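Local coordinates for protein adenylosuccinate lyase (Francisella tularensis subsp. tularensis SCHU S4, PDB 4EEI) that probably catalyses the fumarate-releasing cleavage of adenylosuccinate to AMP and of the succinylated imidazole carboxamide ribotide in purine biosynthesis, at residues B[155-158]-B[159-163]. Numbering follows the deposited sequence.
Sequences LGAY and VEFKR
Lys162 lays its aliphatic chain along the Tyr158 ring, one helical turn on, with CG sitting 3.8 Å from the centroid of that ring in a CH-pi contact over one face. With CG anti to the backbone N (chi1 168°), the Tyr158 ring projects beside its own carbonyl carbon; the lysine, bent at chi2 and chi3, runs the same way as the tyrosine, bringing CE to 3.7 Å from Tyr158 OH. The Val159 side chain crosses that of Tyr158 at about a right angle, CG1 lying 3.9 Å from Tyr158 CD2. In the alpha-helical i to i+4 ladder, Lys162 N hydrogen-bonds to Tyr158 O at 2.8 Å and Phe161 N to Ala157 O at 2.9 Å. The hydrogen bond from Glu160 N to Gly156 O is weak at 3.4 Å, and Gly156 O also accepts one from a water that in turn accepts from Arg163 NH2. Glu160, extended beyond CG, carries OE1 to a salt bridge with Arg235, while Arg163 NH2 makes one to Asp217 of the second subunit, whose Val209 meets Leu155 and Val159. In this lyase family's long helical bundle, helix 151-173 packs Phe161 against helices 94-131 and 217-244, Tyr158 against Leu125, and Leu155 and Val159 against helix 422-429.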
loop_
_atom_site.group_PDB
_atom_site.type_symbol
_atom_site.label_atom_id
_atom_site.label_comp_id
_atom_site.label_asym_id
_atom_site.label_seq_id
_atom_site.Cartn_x
_atom_site.Cartn_y
_atom_site.Cartn_z
ATOM N N LEU B 155 -8.417 19.582 20.731
ATOM C CA LEU B 155 -7.282 19.238 21.576
ATOM C C LEU B 155 -6.786 17.836 21.240
ATOM O O LEU B 155 -5.588 17.552 21.315
ATOM C CB LEU B 155 -7.649 19.343 23.065
ATOM C CG LEU B 155 -6.465 19.178 24.025
ATOM C CD1 LEU B 155 -5.520 20.396 23.960
ATOM C CD2 LEU B 155 -6.941 18.949 25.465
ATOM N N GLY B 156 -7.708 16.956 20.857
ATOM C CA GLY B 156 -7.343 15.605 20.458
ATOM C C GLY B 156 -6.501 15.576 19.197
ATOM O O GLY B 156 -5.609 14.725 19.035
ATOM N N ALA B 157 -6.793 16.492 18.283
ATOM C CA ALA B 157 -5.980 16.623 17.086
ATOM C C ALA B 157 -4.645 17.252 17.474
ATOM O O ALA B 157 -3.593 16.837 16.989
ATOM C CB ALA B 157 -6.686 17.464 16.064
ATOM N N TYR B 158 -4.694 18.263 18.341
ATOM C CA TYR B 158 -3.466 18.913 18.812
ATOM C C TYR B 158 -2.445 17.918 19.345
ATOM O O TYR B 158 -1.292 17.910 18.904
ATOM C CB TYR B 158 -3.789 19.959 19.884
ATOM C CG TYR B 158 -2.584 20.487 20.639
ATOM C CD1 TYR B 158 -1.768 21.466 20.091
ATOM C CD2 TYR B 158 -2.274 20.009 21.905
ATOM C CE1 TYR B 158 -0.674 21.954 20.780
ATOM C CE2 TYR B 158 -1.181 20.490 22.601
ATOM C CZ TYR B 158 -0.391 21.464 22.035
ATOM O OH TYR B 158 0.697 21.940 22.730
ATOM N N VAL B 159 -2.854 17.079 20.295
ATOM C CA VAL B 159 -1.905 16.153 20.898
ATOM C C VAL B 159 -1.365 15.151 19.879
ATOM O O VAL B 159 -0.209 14.737 19.967
ATOM C CB VAL B 159 -2.466 15.427 22.146
ATOM C CG1 VAL B 159 -2.743 16.430 23.258
ATOM C CG2 VAL B 159 -3.732 14.634 21.802
ATOM N N GLU B 160 -2.184 14.777 18.902
ATOM C CA GLU B 160 -1.724 13.832 17.882
ATOM C C GLU B 160 -0.664 14.477 16.986
ATOM O O GLU B 160 0.379 13.880 16.716
ATOM C CB GLU B 160 -2.886 13.303 17.031
ATOM C CG GLU B 160 -2.421 12.327 15.951
ATOM C CD GLU B 160 -3.557 11.765 15.098
ATOM O OE1 GLU B 160 -4.710 12.256 15.216
ATOM O OE2 GLU B 160 -3.286 10.833 14.299
ATOM N N PHE B 161 -0.937 15.696 16.524
ATOM C CA PHE B 161 0.041 16.429 15.728
ATOM C C PHE B 161 1.306 16.745 16.535
ATOM O O PHE B 161 2.398 16.785 15.967
ATOM C CB PHE B 161 -0.575 17.712 15.134
ATOM C CG PHE B 161 -1.408 17.462 13.906
ATOM C CD1 PHE B 161 -0.789 17.221 12.677
ATOM C CD2 PHE B 161 -2.798 17.450 13.972
ATOM C CE1 PHE B 161 -1.545 16.981 11.523
ATOM C CE2 PHE B 161 -3.571 17.218 12.819
ATOM C CZ PHE B 161 -2.939 16.983 11.595
ATOM N N LYS B 162 1.172 16.947 17.848
ATOM C CA LYS B 162 2.367 17.117 18.697
ATOM C C LYS B 162 3.187 15.825 18.816
ATOM O O LYS B 162 4.423 15.863 18.930
ATOM C CB LYS B 162 2.004 17.648 20.096
ATOM C CG LYS B 162 1.531 19.104 20.113
ATOM C CD LYS B 162 2.705 20.085 20.041
ATOM C CE LYS B 162 3.507 20.056 21.332
ATOM N NZ LYS B 162 4.892 20.588 21.152
ATOM N N ARG B 163 2.518 14.677 18.820
ATOM C CA ARG B 163 3.257 13.415 18.815
ATOM C C ARG B 163 4.081 13.333 17.530
ATOM O O ARG B 163 5.234 12.894 17.551
ATOM C CB ARG B 163 2.313 12.210 18.949
ATOM C CG ARG B 163 1.726 12.035 20.349
ATOM C CD ARG B 163 0.992 10.688 20.508
ATOM N NE ARG B 163 -0.271 10.594 19.759
ATOM C CZ ARG B 163 -1.440 11.035 20.216
ATOM N NH1 ARG B 163 -1.509 11.648 21.394
ATOM N NH2 ARG B 163 -2.544 10.877 19.500
HETATM O O HOH W 1 -5.323 12.106 20.053
#